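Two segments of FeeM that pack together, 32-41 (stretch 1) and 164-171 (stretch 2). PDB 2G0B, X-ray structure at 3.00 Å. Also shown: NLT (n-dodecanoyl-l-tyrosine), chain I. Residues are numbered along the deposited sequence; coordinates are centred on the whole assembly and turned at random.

Stretch 1 32-41: QGYAIDESFA
Stretch 2 (164-171) HYGTVNAP

How does stretch 2 shape itself to meet stretch 1? It is a hairpin turn: a strand ends at Tyr-165, a new one starts at Ala-170, and Tyr-165 N donates to Ala-170 O at 2.9 Å to close the loop. Gly-166, Thr-167 and Val-168 take helical phi/psi (-60/-40, -49/-45, -99/-12), and Asn-169 follows at 48/55 before Ala-170 extends to -156/157. The weak bond from Val-168 N to Tyr-165 O, 3.2 Å, helps curl the turn. His-164 stays out of reach, but Tyr-165 (chi1 t, -162°; chi2 4°) points its CA-to-CB bond toward stretch 1, and its OH lies 3.7 Å from Phe-40 CZ, oblique to the phenylalanine ring. Gly-166 makes no contact.

What does Thr-167 touch? Its CA-to-CB bond runs sideways, with chi1 m at -52°, and its methyl enters the place where stretch 1 passes from extended chain into helix. Thr-167 CG2 lies 3.7 Å from Asp-37 CB, 3.8 Å from Ser-39 OG and 3.6 Å from Phe-40 CE1. Asp-37 (phi/psi -107/144, chi1 t) is the N-cap of that helix: Asp-37 OD1 accepts from Ser-39 N at 2.9 Å and, weakly, from Ser-39 OG at 3.1 Å, Ser-39 having chi1 p. The cap thus engages Asp-37 OD1 within its own stretch, while the threonine methyl packs against Asp-37 CB. The CA atoms of Asp-37 and Thr-167 are 6.1 Å apart.

Where do the two backbones join? The register is tightest at Val-168, whose CA is 4.7 Å from Ala-35 CA. Ala-35 N donates to Val-168 O at 2.8 Å with a nearly straight angle of 175°, the one hydrogen bond across the contact. Stretch 1 is extended here, with phi/psi -86/147 at Tyr-34 and -84/140 at Ala-35, after Gly-33 has left the preceding helix with positive phi (80/22). Val-168, with chi1 t at -171°, reaches two aromatic residues: Val-168 CG1 is 3.4 Å from Tyr-34 CB, and Val-168 CG2 is 4.2 Å from Phe-40 CE1, near the plane of that ring at its edge. Tyr-34 and Phe-40 both have chi1 m, at -58° and -86°.

How does the turn finish, and where does the ligand fit? Asn-169 adds little, its CB lying 4.3 Å from Ala-35 CB. Ala-170 points toward stretch 1, its CB 3.8 Å from Tyr-34 CD2 and oblique to the ring. Pro-171 makes no contact with stretch 1, yet its O accepts from NLT OH at 2.8 Å, which anchors the tyrosyl end of the ligand. NLT CE2 lies over one face of the Tyr-34 ring, 3.6 Å from Tyr-34 CE1, and 3.5 Å from Val-168 CG1. NLT O2 sits over one face of Phe-40, while NLT CD1 meets the edge of Tyr-165, 3.9 Å from Tyr-165 CD2. The ligand therefore touches both stretches; together they bury 393 Å² against each other.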

# COMPACT_ATOMS: atom_id res chain seq x y z
N GLN A 32 11.27 -11.76 4.46
CA GLN A 32 10.38 -11.77 5.61
C GLN A 32 9.57 -13.07 5.70
O GLN A 32 8.78 -13.27 6.64
CB GLN A 32 9.46 -10.56 5.58
CG GLN A 32 10.04 -9.36 6.29
CD GLN A 32 9.30 -8.06 5.96
OE1 GLN A 32 8.80 -7.38 6.87
NE2 GLN A 32 9.24 -7.70 4.66
N GLY A 33 9.77 -13.95 4.72
CA GLY A 33 9.12 -15.26 4.71
C GLY A 33 7.68 -15.25 4.23
O GLY A 33 6.91 -16.16 4.56
N TYR A 34 7.31 -14.23 3.46
CA TYR A 34 6.00 -14.16 2.83
C TYR A 34 6.05 -14.90 1.50
O TYR A 34 7.07 -14.89 0.82
CB TYR A 34 5.60 -12.72 2.56
CG TYR A 34 5.55 -11.81 3.78
CD1 TYR A 34 5.64 -10.43 3.62
CD2 TYR A 34 5.37 -12.31 5.08
CE1 TYR A 34 5.59 -9.57 4.70
CE2 TYR A 34 5.32 -11.45 6.17
CZ TYR A 34 5.43 -10.08 5.96
OH TYR A 34 5.40 -9.21 7.01
N ALA A 35 4.93 -15.52 1.12
CA ALA A 35 4.85 -16.21 -0.17
C ALA A 35 4.51 -15.24 -1.31
O ALA A 35 3.71 -14.32 -1.14
CB ALA A 35 3.84 -17.33 -0.10
N ILE A 36 5.15 -15.42 -2.46
CA ILE A 36 4.84 -14.60 -3.62
C ILE A 36 3.84 -15.30 -4.54
O ILE A 36 4.10 -16.38 -5.08
CB ILE A 36 6.12 -14.16 -4.38
CG1 ILE A 36 7.17 -15.28 -4.37
CG2 ILE A 36 6.71 -12.94 -3.74
CD1 ILE A 36 8.12 -15.29 -5.62
N ASP A 37 2.68 -14.66 -4.68
CA ASP A 37 1.58 -15.18 -5.45
C ASP A 37 1.45 -14.39 -6.73
O ASP A 37 1.63 -13.15 -6.74
CB ASP A 37 0.29 -15.05 -4.64
CG ASP A 37 -0.82 -15.94 -5.15
OD1 ASP A 37 -1.19 -15.81 -6.34
OD2 ASP A 37 -1.40 -16.77 -4.42
N GLU A 38 1.09 -15.08 -7.82
CA GLU A 38 1.00 -14.45 -9.14
C GLU A 38 -0.26 -13.59 -9.34
O GLU A 38 -0.37 -12.86 -10.33
CB GLU A 38 1.12 -15.50 -10.25
CG GLU A 38 2.55 -15.73 -10.73
CD GLU A 38 2.67 -16.84 -11.78
OE1 GLU A 38 1.89 -17.83 -11.71
OE2 GLU A 38 3.54 -16.72 -12.67
N SER A 39 -1.18 -13.67 -8.37
CA SER A 39 -2.42 -12.89 -8.41
C SER A 39 -2.16 -11.39 -8.27
O SER A 39 -2.87 -10.57 -8.86
CB SER A 39 -3.36 -13.34 -7.31
OG SER A 39 -2.78 -13.12 -6.03
N PHE A 40 -1.14 -11.03 -7.49
CA PHE A 40 -0.81 -9.63 -7.24
C PHE A 40 -0.27 -8.96 -8.49
O PHE A 40 -0.62 -7.82 -8.79
CB PHE A 40 0.21 -9.51 -6.11
CG PHE A 40 -0.39 -9.47 -4.74
CD1 PHE A 40 -0.09 -10.45 -3.81
CD2 PHE A 40 -1.24 -8.43 -4.37
CE1 PHE A 40 -0.63 -10.41 -2.53
CE2 PHE A 40 -1.79 -8.39 -3.09
CZ PHE A 40 -1.49 -9.38 -2.17
N ALA A 41 0.57 -9.69 -9.23
CA ALA A 41 1.11 -9.20 -10.49
C ALA A 41 -0.01 -9.00 -11.53
O ALA A 41 0.01 -8.03 -12.28
CB ALA A 41 2.17 -10.14 -11.02
N HIS A 164 -5.59 -15.48 8.79
CA HIS A 164 -4.49 -15.97 7.99
C HIS A 164 -4.74 -15.60 6.54
O HIS A 164 -5.75 -15.99 5.96
CB HIS A 164 -4.35 -17.48 8.14
CG HIS A 164 -3.41 -18.09 7.15
ND1 HIS A 164 -2.04 -18.04 7.29
CD2 HIS A 164 -3.63 -18.74 5.98
CE1 HIS A 164 -1.46 -18.64 6.27
NE2 HIS A 164 -2.41 -19.08 5.46
N TYR A 165 -3.83 -14.82 5.97
CA TYR A 165 -3.92 -14.42 4.58
C TYR A 165 -3.22 -15.48 3.74
O TYR A 165 -1.99 -15.52 3.69
CB TYR A 165 -3.26 -13.05 4.40
CG TYR A 165 -3.63 -12.28 3.13
CD1 TYR A 165 -4.58 -12.77 2.23
CD2 TYR A 165 -3.01 -11.06 2.83
CE1 TYR A 165 -4.91 -12.06 1.07
CE2 TYR A 165 -3.34 -10.34 1.68
CZ TYR A 165 -4.28 -10.85 0.81
OH TYR A 165 -4.59 -10.15 -0.32
N GLY A 166 -4.01 -16.35 3.12
CA GLY A 166 -3.50 -17.49 2.36
C GLY A 166 -2.59 -17.10 1.20
O GLY A 166 -1.57 -17.77 0.97
N THR A 167 -2.96 -16.03 0.50
CA THR A 167 -2.17 -15.47 -0.60
C THR A 167 -0.70 -15.27 -0.20
O THR A 167 0.21 -15.66 -0.94
CB THR A 167 -2.76 -14.10 -1.02
OG1 THR A 167 -4.16 -14.24 -1.26
CG2 THR A 167 -2.22 -13.67 -2.35
N VAL A 168 -0.50 -14.72 0.99
CA VAL A 168 0.83 -14.37 1.47
C VAL A 168 1.42 -15.43 2.43
O VAL A 168 2.63 -15.43 2.68
CB VAL A 168 0.80 -12.99 2.14
CG1 VAL A 168 2.16 -12.53 2.42
CG2 VAL A 168 0.13 -11.99 1.24
N ASN A 169 0.57 -16.35 2.89
CA ASN A 169 0.90 -17.28 3.99
C ASN A 169 1.52 -16.56 5.19
O ASN A 169 2.63 -16.87 5.63
CB ASN A 169 1.76 -18.47 3.53
CG ASN A 169 1.54 -19.73 4.40
OD1 ASN A 169 0.51 -20.39 4.30
ND2 ASN A 169 2.51 -20.03 5.26
N ALA A 170 0.78 -15.57 5.68
CA ALA A 170 1.19 -14.77 6.82
C ALA A 170 -0.08 -14.18 7.47
O ALA A 170 -1.13 -14.11 6.81
CB ALA A 170 2.12 -13.67 6.37
N PRO A 171 -0.02 -13.81 8.76
CA PRO A 171 -1.17 -13.19 9.43
C PRO A 171 -1.46 -11.81 8.88
O PRO A 171 -0.54 -11.15 8.38
CB PRO A 171 -0.69 -13.07 10.88
CG PRO A 171 0.46 -13.99 10.99
CD PRO A 171 1.12 -14.00 9.67
N NLT I . 0.26 -5.51 2.41
C1 NLT I . 0.87 -4.32 2.29
OL NLT I . 1.80 -4.12 1.52
C2 NLT I . 0.36 -3.21 3.19
C3 NLT I . 0.20 -1.87 2.46
C4 NLT I . 0.23 -0.68 3.44
C5 NLT I . 0.10 0.65 2.70
C6 NLT I . -0.23 1.82 3.63
C7 NLT I . -0.71 3.05 2.85
C8 NLT I . -0.59 4.31 3.69
C9 NLT I . -1.12 5.56 2.97
C10 NLT I . -1.87 6.43 3.99
C11 NLT I . -2.56 7.65 3.39
C12 NLT I . -3.02 8.59 4.50
CA NLT I . 0.67 -6.73 1.73
CB NLT I . -0.24 -7.89 2.14
CG NLT I . 0.29 -8.58 3.38
CD2 NLT I . 1.55 -9.16 3.39
CE2 NLT I . 2.02 -9.79 4.52
CZ NLT I . 1.22 -9.86 5.65
CE1 NLT I . -0.04 -9.28 5.65
CD1 NLT I . -0.51 -8.64 4.52
OH NLT I . 1.68 -10.47 6.74
C NLT I . 0.56 -6.62 0.23
O NLT I . -0.39 -5.96 -0.24
O2 NLT I . 1.42 -7.18 -0.49